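PDB 2O16: acetoin utilization protein AcuB, putative from Vibrio cholerae, which is of unknown function but carries a pair of CBS domains, a module that in many relatives binds adenosine-containing ligands, and so probably acts as a regulatory or sensor protein. Local coordinates for residues 13-21 and 34-44; 48-57 and 80-90. All blocks are in the same frame, centred on the assembly; numbering follows the deposited sequence.

Contact 1: 13-21 and 34-44; sequences RHPHTLLRT and LDIRHVPIVDA. With PO4 (phosphate ion), chain C; PO4 (phosphate ion), chain D.
L34 sets its CD1 methyl over the face of the H16 imidazole, above the ring centre, 3.5 Å from the centroid and only 13° off the ring normal, a CH-pi contact that ties the loop after strand 12-13 to the C-terminal end of helix 24-34. Both segments belong to the first CBS domain, where the incoming loop pairs with strand 38-42 through one beta bridge, L18 to I41. Two hydrogen bonds define it, L18 N to P40 O and V42 N to L18 O, each 3.0 Å long.

Side chains pack around the bridge. CG of L18 meets CG1 of V39 at 3.8 Å, the two side chains running obliquely past one another, and V39 can offer that methyl because it stands anti to its own N (chi1 -179°). Helix 24-34 covers this pair, with A27 and L30 on L18 and L30 and M31 on V39. T17 crosses V42 at about a right angle, its OG1 3.6 Å from CG2 of V42. Farther along, the CB of R20 rests on CG2 of I41 at 3.7 Å, while its guanidinium end turns to F81 in a cation-pi contact.

Two waters extend the pairing beyond the bridge: one donates to both H16 O and H38 O, the other accepts from R20 N and donates to V42 O. At the start of the strand, two phosphate ions, probably from the crystallisation liquor, lie beside R37. One accepts from R37 NH1, the other from R37 N and H38 ND1 through the same oxygen, O1; the bond from H38 ND1 to O1 is 2.8 Å long and nearly straight, 171° at the hydrogen.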
loop_
_atom_site.group_PDB
_atom_site.type_symbol
_atom_site.label_atom_id
_atom_site.label_comp_id
_atom_site.label_asym_id
_atom_site.label_seq_id
_atom_site.Cartn_x
_atom_site.Cartn_y
_atom_site.Cartn_z
ATOM N N ARG A 13 7.881 2.898 5.719
ATOM C CA ARG A 13 8.705 1.705 5.856
ATOM C C ARG A 13 8.065 0.744 6.883
ATOM O O ARG A 13 7.174 1.132 7.619
ATOM C CB ARG A 13 10.140 2.096 6.262
ATOM C CG ARG A 13 10.808 3.076 5.311
ATOM C CD ARG A 13 12.283 3.283 5.675
ATOM N NE ARG A 13 12.961 4.196 4.749
ATOM C CZ ARG A 13 13.859 3.823 3.837
ATOM N NH1 ARG A 13 14.208 2.545 3.721
ATOM N NH2 ARG A 13 14.420 4.735 3.045
ATOM N N HIS A 14 8.507 -0.504 6.926
ATOM C CA HIS A 14 7.912 -1.491 7.863
ATOM C C HIS A 14 6.383 -1.465 7.903
ATOM O O HIS A 14 5.811 -1.374 8.985
ATOM C CB HIS A 14 8.400 -1.285 9.319
ATOM C CG HIS A 14 9.825 -0.872 9.431
ATOM N ND1 HIS A 14 10.863 -1.641 8.944
ATOM C CD2 HIS A 14 10.392 0.227 9.984
ATOM C CE1 HIS A 14 12.009 -1.027 9.184
ATOM N NE2 HIS A 14 11.749 0.107 9.816
ATOM N N PRO A 15 5.698 -1.535 6.729
ATOM C CA PRO A 15 4.241 -1.534 6.853
ATOM C C PRO A 15 3.773 -2.830 7.517
ATOM O O PRO A 15 4.462 -3.847 7.436
ATOM C CB PRO A 15 3.750 -1.492 5.405
ATOM C CG PRO A 15 4.862 -2.060 4.599
ATOM C CD PRO A 15 6.139 -1.661 5.333
ATOM N N HIS A 16 2.644 -2.753 8.194
ATOM C CA HIS A 16 1.948 -3.913 8.733
ATOM C C HIS A 16 1.380 -4.728 7.590
ATOM O O HIS A 16 0.694 -4.198 6.705
ATOM C CB HIS A 16 0.821 -3.488 9.657
ATOM C CG HIS A 16 1.310 -2.877 10.939
ATOM N ND1 HIS A 16 1.717 -1.561 11.024
ATOM C CD2 HIS A 16 1.469 -3.403 12.177
ATOM C CE1 HIS A 16 2.093 -1.297 12.268
ATOM N NE2 HIS A 16 1.962 -2.400 12.986
ATOM N N THR A 17 1.651 -6.016 7.654
ATOM C CA THR A 17 1.304 -6.975 6.584
ATOM C C THR A 17 0.534 -8.155 7.192
ATOM O O THR A 17 0.468 -8.309 8.427
ATOM C CB THR A 17 2.570 -7.511 5.919
ATOM O OG1 THR A 17 3.386 -8.128 6.915
ATOM C CG2 THR A 17 3.361 -6.381 5.267
ATOM N N LEU A 18 -0.050 -8.985 6.343
ATOM C CA LEU A 18 -0.771 -10.180 6.813
ATOM C C LEU A 18 -0.432 -11.350 5.907
ATOM O O LEU A 18 -0.136 -11.126 4.723
ATOM C CB LEU A 18 -2.279 -9.909 6.797
ATOM C CG LEU A 18 -2.792 -9.003 7.941
ATOM C CD1 LEU A 18 -4.257 -8.753 7.799
ATOM C CD2 LEU A 18 -2.484 -9.565 9.379
ATOM N N LEU A 19 -0.470 -12.583 6.444
ATOM C CA LEU A 19 -0.362 -13.801 5.604
ATOM C C LEU A 19 -1.633 -14.007 4.789
ATOM O O LEU A 19 -2.700 -13.507 5.156
ATOM C CB LEU A 19 -0.099 -15.059 6.473
ATOM C CG LEU A 19 1.180 -15.041 7.302
ATOM C CD1 LEU A 19 1.271 -16.232 8.335
ATOM C CD2 LEU A 19 2.428 -14.981 6.384
ATOM N N ARG A 20 -1.514 -14.714 3.657
ATOM C CA ARG A 20 -2.641 -14.869 2.710
ATOM C C ARG A 20 -3.780 -15.717 3.239
ATOM O O ARG A 20 -4.893 -15.706 2.685
ATOM C CB ARG A 20 -2.135 -15.544 1.425
ATOM C CG ARG A 20 -1.607 -16.983 1.659
ATOM C CD ARG A 20 -0.834 -17.523 0.434
ATOM N NE ARG A 20 -1.740 -17.813 -0.676
ATOM C CZ ARG A 20 -2.416 -18.958 -0.827
ATOM N NH1 ARG A 20 -2.322 -19.942 0.063
ATOM N NH2 ARG A 20 -3.206 -19.117 -1.870
ATOM N N THR A 21 -3.469 -16.495 4.291
ATOM C CA THR A 21 -4.437 -17.303 5.000
ATOM C C THR A 21 -5.061 -16.615 6.219
ATOM O O THR A 21 -5.959 -17.159 6.859
ATOM C CB THR A 21 -3.815 -18.690 5.412
ATOM O OG1 THR A 21 -2.506 -18.501 5.970
ATOM C CG2 THR A 21 -3.702 -19.599 4.197
ATOM N N LEU A 34 -5.227 0.630 13.486
ATOM C CA LEU A 34 -4.229 1.616 13.114
ATOM C C LEU A 34 -4.783 2.783 12.305
ATOM O O LEU A 34 -4.038 3.710 11.983
ATOM C CB LEU A 34 -3.127 0.925 12.320
ATOM C CG LEU A 34 -2.470 -0.270 12.999
ATOM C CD1 LEU A 34 -1.458 -0.889 12.033
ATOM C CD2 LEU A 34 -1.826 0.129 14.335
ATOM N N ASP A 35 -6.070 2.737 11.981
ATOM C CA ASP A 35 -6.684 3.709 11.081
ATOM C C ASP A 35 -5.906 3.813 9.775
ATOM O O ASP A 35 -5.446 4.890 9.380
ATOM C CB ASP A 35 -6.862 5.098 11.718
ATOM C CG ASP A 35 -7.836 5.989 10.927
ATOM O OD1 ASP A 35 -8.604 5.462 10.086
ATOM O OD2 ASP A 35 -7.827 7.229 11.150
ATOM N N ILE A 36 -5.758 2.675 9.107
ATOM C CA ILE A 36 -5.135 2.670 7.791
ATOM C C ILE A 36 -6.089 1.964 6.841
ATOM O O ILE A 36 -7.093 1.386 7.262
ATOM C CB ILE A 36 -3.747 1.964 7.792
ATOM C CG1 ILE A 36 -3.896 0.523 8.271
ATOM C CG2 ILE A 36 -2.701 2.740 8.629
ATOM C CD1 ILE A 36 -2.632 -0.318 8.168
ATOM N N ARG A 37 -5.776 1.995 5.552
ATOM C CA ARG A 37 -6.656 1.415 4.575
ATOM C C ARG A 37 -5.983 0.487 3.567
ATOM O O ARG A 37 -6.633 0.068 2.603
ATOM C CB ARG A 37 -7.413 2.513 3.828
ATOM C CG ARG A 37 -8.519 3.184 4.674
ATOM C CD ARG A 37 -9.219 4.214 3.825
ATOM N NE ARG A 37 -8.359 5.383 3.647
ATOM C CZ ARG A 37 -7.739 5.704 2.517
ATOM N NH1 ARG A 37 -7.875 4.961 1.402
ATOM N NH2 ARG A 37 -6.992 6.796 2.492
ATOM N N HIS A 38 -4.727 0.130 3.803
ATOM C CA HIS A 38 -4.007 -0.737 2.876
ATOM C C HIS A 38 -3.106 -1.670 3.646
ATOM O O HIS A 38 -2.300 -1.207 4.456
ATOM C CB HIS A 38 -3.170 0.098 1.877
ATOM C CG HIS A 38 -3.996 1.017 1.043
ATOM N ND1 HIS A 38 -4.328 2.294 1.453
ATOM C CD2 HIS A 38 -4.621 0.824 -0.144
ATOM C CE1 HIS A 38 -5.104 2.856 0.543
ATOM N NE2 HIS A 38 -5.310 1.981 -0.426
ATOM N N VAL A 39 -3.268 -2.965 3.384
ATOM C CA VAL A 39 -2.512 -4.014 4.052
ATOM C C VAL A 39 -1.941 -4.932 2.977
ATOM O O VAL A 39 -2.689 -5.689 2.351
ATOM C CB VAL A 39 -3.377 -4.845 4.985
ATOM C CG1 VAL A 39 -2.544 -5.935 5.686
ATOM C CG2 VAL A 39 -4.082 -3.917 6.038
ATOM N N PRO A 40 -0.628 -4.851 2.779
ATOM C CA PRO A 40 0.024 -5.811 1.898
ATOM C C PRO A 40 -0.093 -7.265 2.467
ATOM O O PRO A 40 -0.060 -7.500 3.711
ATOM C CB PRO A 40 1.478 -5.328 1.870
ATOM C CG PRO A 40 1.430 -3.881 2.390
ATOM C CD PRO A 40 0.327 -3.888 3.374
ATOM N N ILE A 41 -0.275 -8.204 1.551
ATOM C CA ILE A 41 -0.288 -9.637 1.845
ATOM C C ILE A 41 1.065 -10.227 1.437
ATOM O O ILE A 41 1.502 -10.050 0.294
ATOM C CB ILE A 41 -1.421 -10.345 1.042
ATOM C CG1 ILE A 41 -2.794 -9.659 1.258
ATOM C CG2 ILE A 41 -1.435 -11.863 1.316
ATOM C CD1 ILE A 41 -3.191 -9.419 2.703
ATOM N N VAL A 42 1.744 -10.913 2.359
ATOM C CA VAL A 42 3.116 -11.372 2.101
ATOM C C VAL A 42 3.271 -12.833 2.477
ATOM O O VAL A 42 2.425 -13.372 3.199
ATOM C CB VAL A 42 4.160 -10.543 2.895
ATOM C CG1 VAL A 42 4.167 -9.074 2.420
ATOM C CG2 VAL A 42 3.879 -10.641 4.431
ATOM N N ASP A 43 4.334 -13.478 1.990
ATOM C CA ASP A 43 4.651 -14.844 2.451
ATOM C C ASP A 43 5.569 -14.757 3.677
ATOM O O ASP A 43 5.862 -13.671 4.153
ATOM C CB ASP A 43 5.237 -15.705 1.297
ATOM C CG ASP A 43 6.674 -15.330 0.914
ATOM O OD1 ASP A 43 7.334 -14.484 1.571
ATOM O OD2 ASP A 43 7.167 -15.905 -0.090
ATOM N N ALA A 44 6.052 -15.901 4.165
ATOM C CA ALA A 44 6.884 -15.953 5.360
ATOM C C ALA A 44 8.183 -15.177 5.242
ATOM O O ALA A 44 8.723 -14.745 6.262
ATOM C CB ALA A 44 7.165 -17.422 5.765
HETATM P P PO4 C . -3.657 4.762 4.021
HETATM O O1 PO4 C . -3.571 3.258 3.946
HETATM O O2 PO4 C . -4.241 5.218 2.698
HETATM O O3 PO4 C . -4.656 5.050 5.119
HETATM O O4 PO4 C . -2.333 5.446 4.307
HETATM P P PO4 D . -8.282 7.462 -1.277
HETATM O O1 PO4 D . -7.979 5.979 -1.110
HETATM O O2 PO4 D . -9.213 7.637 -2.487
HETATM O O3 PO4 D . -8.925 8.035 -0.035
HETATM O O4 PO4 D . -6.984 8.165 -1.568
HETATM O O HOH W 1 0.031 -1.645 5.966
HETATM O O HOH W 2 1.137 -15.666 3.054
#

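Contact 2: 48-57 and 80-90. With PO4 (phosphate ion), chain E.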
loop_
_atom_site.group_PDB
_atom_site.type_symbol
_atom_site.label_atom_id
_atom_site.label_comp_id
_atom_site.label_asym_id
_atom_site.label_seq_id
_atom_site.Cartn_x
_atom_site.Cartn_y
_atom_site.Cartn_z
ATOM N N LEU A 48 6.063 -10.049 -1.571
ATOM C CA LEU A 48 4.758 -9.469 -1.786
ATOM C C LEU A 48 3.932 -10.431 -2.606
ATOM O O LEU A 48 4.369 -10.875 -3.675
ATOM C CB LEU A 48 4.890 -8.129 -2.515
ATOM C CG LEU A 48 3.571 -7.491 -2.958
ATOM C CD1 LEU A 48 2.837 -7.071 -1.666
ATOM C CD2 LEU A 48 3.840 -6.285 -3.892
ATOM N N LEU A 49 2.752 -10.777 -2.108
ATOM C CA LEU A 49 1.826 -11.632 -2.847
ATOM C C LEU A 49 0.631 -10.837 -3.381
ATOM O O LEU A 49 0.019 -11.236 -4.343
ATOM C CB LEU A 49 1.270 -12.723 -1.934
ATOM C CG LEU A 49 2.331 -13.638 -1.308
ATOM C CD1 LEU A 49 1.672 -14.649 -0.362
ATOM C CD2 LEU A 49 3.097 -14.345 -2.421
ATOM N N GLY A 50 0.283 -9.741 -2.711
ATOM C CA GLY A 50 -0.888 -8.915 -3.099
ATOM C C GLY A 50 -1.130 -7.843 -2.043
ATOM O O GLY A 50 -0.314 -7.656 -1.157
ATOM N N ILE A 51 -2.261 -7.134 -2.139
ATOM C CA ILE A 51 -2.565 -6.088 -1.199
ATOM C C ILE A 51 -4.095 -5.949 -1.113
ATOM O O ILE A 51 -4.797 -6.122 -2.118
ATOM C CB ILE A 51 -1.811 -4.760 -1.575
ATOM C CG1 ILE A 51 -2.198 -3.603 -0.645
ATOM C CG2 ILE A 51 -2.007 -4.396 -3.051
ATOM C CD1 ILE A 51 -1.206 -2.472 -0.690
ATOM N N VAL A 52 -4.613 -5.706 0.091
ATOM C CA VAL A 52 -6.054 -5.488 0.246
ATOM C C VAL A 52 -6.294 -4.057 0.743
ATOM O O VAL A 52 -5.562 -3.568 1.607
ATOM C CB VAL A 52 -6.707 -6.543 1.214
ATOM C CG1 VAL A 52 -6.667 -7.950 0.571
ATOM C CG2 VAL A 52 -5.990 -6.541 2.595
ATOM N N SER A 53 -7.277 -3.383 0.152
ATOM C CA SER A 53 -7.627 -2.025 0.569
ATOM C C SER A 53 -8.922 -2.087 1.362
ATOM O O SER A 53 -9.632 -3.098 1.332
ATOM C CB SER A 53 -7.829 -1.123 -0.657
ATOM O OG SER A 53 -8.916 -1.610 -1.429
ATOM N N GLN A 54 -9.250 -0.999 2.051
ATOM C CA GLN A 54 -10.587 -0.898 2.650
ATOM C C GLN A 54 -11.661 -1.123 1.593
ATOM O O GLN A 54 -12.673 -1.803 1.852
ATOM C CB GLN A 54 -10.796 0.469 3.304
ATOM C CG GLN A 54 -12.203 0.609 3.931
ATOM C CD GLN A 54 -12.445 2.022 4.421
ATOM O OE1 GLN A 54 -12.764 2.924 3.644
ATOM N NE2 GLN A 54 -12.227 2.230 5.698
ATOM N N ARG A 55 -11.438 -0.590 0.386
ATOM C CA ARG A 55 -12.403 -0.781 -0.687
ATOM C C ARG A 55 -12.607 -2.264 -1.041
ATOM O O ARG A 55 -13.733 -2.706 -1.320
ATOM C CB ARG A 55 -12.051 0.054 -1.932
ATOM C CG ARG A 55 -13.117 -0.103 -3.058
ATOM C CD ARG A 55 -12.924 0.890 -4.197
ATOM N NE ARG A 55 -13.807 0.618 -5.332
ATOM C CZ ARG A 55 -13.883 1.371 -6.430
ATOM N NH1 ARG A 55 -13.132 2.458 -6.556
ATOM N NH2 ARG A 55 -14.716 1.037 -7.408
ATOM N N ASP A 56 -11.527 -3.036 -1.060
ATOM C CA ASP A 56 -11.619 -4.487 -1.284
ATOM C C ASP A 56 -12.473 -5.158 -0.211
ATOM O O ASP A 56 -13.310 -6.014 -0.512
ATOM C CB ASP A 56 -10.220 -5.137 -1.286
ATOM C CG ASP A 56 -9.369 -4.712 -2.480
ATOM O OD1 ASP A 56 -9.943 -4.453 -3.563
ATOM O OD2 ASP A 56 -8.133 -4.630 -2.335
ATOM N N LEU A 57 -12.205 -4.810 1.052
ATOM C CA LEU A 57 -12.914 -5.436 2.179
ATOM C C LEU A 57 -14.381 -5.056 2.147
ATOM O O LEU A 57 -15.253 -5.908 2.332
ATOM C CB LEU A 57 -12.287 -5.056 3.540
ATOM C CG LEU A 57 -10.815 -5.422 3.751
ATOM C CD1 LEU A 57 -10.427 -5.271 5.212
ATOM C CD2 LEU A 57 -10.500 -6.839 3.255
ATOM N N LEU A 80 -7.680 -14.049 2.900
ATOM C CA LEU A 80 -7.233 -12.882 2.120
ATOM C C LEU A 80 -6.789 -13.229 0.698
ATOM O O LEU A 80 -7.014 -12.426 -0.229
ATOM C CB LEU A 80 -6.155 -12.091 2.880
ATOM C CG LEU A 80 -6.745 -11.410 4.135
ATOM C CD1 LEU A 80 -5.703 -11.051 5.135
ATOM C CD2 LEU A 80 -7.632 -10.160 3.775
ATOM N N PHE A 81 -6.176 -14.403 0.502
ATOM C CA PHE A 81 -5.835 -14.819 -0.874
ATOM C C PHE A 81 -7.055 -14.841 -1.835
ATOM O O PHE A 81 -6.887 -14.675 -3.062
ATOM C CB PHE A 81 -5.002 -16.118 -0.933
ATOM C CG PHE A 81 -5.795 -17.397 -0.672
ATOM C CD1 PHE A 81 -6.619 -17.951 -1.670
ATOM C CD2 PHE A 81 -5.692 -18.054 0.547
ATOM C CE1 PHE A 81 -7.348 -19.131 -1.422
ATOM C CE2 PHE A 81 -6.396 -19.220 0.804
ATOM C CZ PHE A 81 -7.236 -19.763 -0.188
ATOM N N GLU A 82 -8.259 -15.042 -1.289
ATOM C CA GLU A 82 -9.497 -14.985 -2.103
ATOM C C GLU A 82 -9.994 -13.561 -2.346
ATOM O O GLU A 82 -10.789 -13.326 -3.251
ATOM C CB GLU A 82 -10.624 -15.824 -1.470
ATOM C CG GLU A 82 -10.303 -17.306 -1.487
ATOM C CD GLU A 82 -11.440 -18.210 -1.045
ATOM O OE1 GLU A 82 -12.480 -17.717 -0.547
ATOM O OE2 GLU A 82 -11.279 -19.443 -1.209
ATOM N N VAL A 83 -9.588 -12.623 -1.497
ATOM C CA VAL A 83 -10.060 -11.241 -1.606
ATOM C C VAL A 83 -9.088 -10.391 -2.445
ATOM O O VAL A 83 -9.509 -9.522 -3.232
ATOM C CB VAL A 83 -10.271 -10.616 -0.204
ATOM C CG1 VAL A 83 -10.676 -9.137 -0.299
ATOM C CG2 VAL A 83 -11.344 -11.428 0.616
ATOM N N MET A 84 -7.790 -10.637 -2.298
ATOM C CA MET A 84 -6.814 -9.759 -2.948
ATOM C C MET A 84 -6.841 -9.937 -4.486
ATOM O O MET A 84 -7.052 -11.054 -5.012
ATOM C CB MET A 84 -5.403 -10.007 -2.400
ATOM C CG MET A 84 -4.814 -11.338 -2.821
ATOM S SD MET A 84 -3.410 -11.749 -1.767
ATOM C CE MET A 84 -2.694 -13.155 -2.635
ATOM N N HIS A 85 -6.634 -8.821 -5.182
ATOM C CA HIS A 85 -6.549 -8.805 -6.639
ATOM C C HIS A 85 -5.334 -9.581 -7.101
ATOM O O HIS A 85 -4.272 -9.489 -6.478
ATOM C CB HIS A 85 -6.451 -7.350 -7.123
ATOM C CG HIS A 85 -7.778 -6.662 -7.154
ATOM N ND1 HIS A 85 -8.879 -7.204 -7.791
ATOM C CD2 HIS A 85 -8.195 -5.498 -6.614
ATOM C CE1 HIS A 85 -9.915 -6.393 -7.645
ATOM N NE2 HIS A 85 -9.525 -5.352 -6.938
ATOM N N THR A 86 -5.501 -10.343 -8.187
ATOM C CA THR A 86 -4.408 -11.148 -8.742
ATOM C C THR A 86 -3.419 -10.260 -9.515
ATOM O O THR A 86 -2.274 -10.637 -9.706
ATOM C CB THR A 86 -4.974 -12.282 -9.640
ATOM O OG1 THR A 86 -5.831 -11.697 -10.621
ATOM C CG2 THR A 86 -5.817 -13.286 -8.802
ATOM N N ASP A 87 -3.845 -9.079 -9.956
ATOM C CA ASP A 87 -2.920 -8.143 -10.588
ATOM C C ASP A 87 -2.287 -7.278 -9.493
ATOM O O ASP A 87 -2.998 -6.616 -8.747
ATOM C CB ASP A 87 -3.661 -7.268 -11.584
ATOM C CG ASP A 87 -4.405 -8.094 -12.625
ATOM O OD1 ASP A 87 -3.744 -8.643 -13.520
ATOM O OD2 ASP A 87 -5.641 -8.205 -12.532
ATOM N N VAL A 88 -0.958 -7.274 -9.428
ATOM C CA VAL A 88 -0.257 -6.566 -8.375
ATOM C C VAL A 88 0.716 -5.527 -8.991
ATOM O O VAL A 88 1.603 -5.897 -9.776
ATOM C CB VAL A 88 0.530 -7.564 -7.489
ATOM C CG1 VAL A 88 1.269 -6.801 -6.335
ATOM C CG2 VAL A 88 -0.401 -8.661 -6.929
ATOM N N THR A 89 0.543 -4.255 -8.625
ATOM C CA THR A 89 1.400 -3.176 -9.123
ATOM C C THR A 89 2.375 -2.827 -8.009
ATOM O O THR A 89 1.956 -2.699 -6.850
ATOM C CB THR A 89 0.567 -1.943 -9.529
ATOM O OG1 THR A 89 -0.415 -2.345 -10.495
ATOM C CG2 THR A 89 1.460 -0.822 -10.178
ATOM N N SER A 90 3.653 -2.711 -8.345
ATOM C CA SER A 90 4.690 -2.363 -7.359
ATOM C C SER A 90 5.756 -1.491 -8.035
ATOM O O SER A 90 5.714 -1.253 -9.287
ATOM C CB SER A 90 5.336 -3.632 -6.763
ATOM O OG SER A 90 6.007 -4.345 -7.789
HETATM P P PO4 E . -9.327 -1.398 -5.265
HETATM O O1 PO4 E . -9.012 -2.880 -5.322
HETATM O O2 PO4 E . -10.818 -1.279 -5.028
HETATM O O3 PO4 E . -8.588 -0.705 -4.106
HETATM O O4 PO4 E . -9.038 -0.769 -6.620
HETATM O O HOH W 3 -2.439 -11.367 -5.849
HETATM O O HOH W 4 -3.523 -7.621 -4.702
HETATM O O HOH W 5 -6.553 -6.269 -3.932
#
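M84 starts with CG between its backbone N and carbonyl carbon (chi1 70°) and then runs extended, which carries SD to 4.0 Å from CA of G50 and CE to 4.0 Å from CB of L49. V88 has CG1 anti to its N (chi1 -179°); that methyl meets CD2 of L48 tip to tip at 3.6 Å, while CG2 lies against the G50 backbone. L49 and G50 share I41 as their partner on strand 38-42, a classic beta bulge, and M84 and V88 pack on it.

Beyond the bulge, V52 turns its CG1 to CB of M84 at 3.8 Å and touches L80 and V83, so the short, loosely hydrogen-bonded helix near 80-83, from the second CBS sequence range, packs on strand 48-53 of the first. V83 CG1 reaches CB of D56 and CD2 of L57.

Water joins the two backbones: one molecule donates to both L49 O and H85 O, another accepts from I51 N and probably bonds H85 O. S53 and D56 form a capping box on helix 54-64, S53 N giving to D56 OD2 and D56 N to S53 OG. The planes of the D56 carboxylate and the H85 ring are turned 78° against each other; a phosphate ion, probably from the crystallisation liquor, accepts from S53 OG and places O1 at the ring's edge, in its plane, 3.0 Å from NE2 of H85.

Following the chain from the N terminus, contact 1 closes first: 13-21 leaves strand 12-13, helix 24-34 fills the excursion, and the chain returns on strand 38-42. Contact 2 opens only afterwards, at 48-57, and closes at 80-90 after helix 54-64 and an unmodelled stretch, so the two loops stand in series and neither nest nor cross. They share the antiparallel pair 38-42 and 48-53, where I41 N lies 2.8 Å from G50 O and I41 O 2.8 Å from L49 N, both probable hydrogen bonds. I41 CG2 also packs on M84 SD, 3.7 Å away, joining the N-terminal loop, this sheet and segment 80-90.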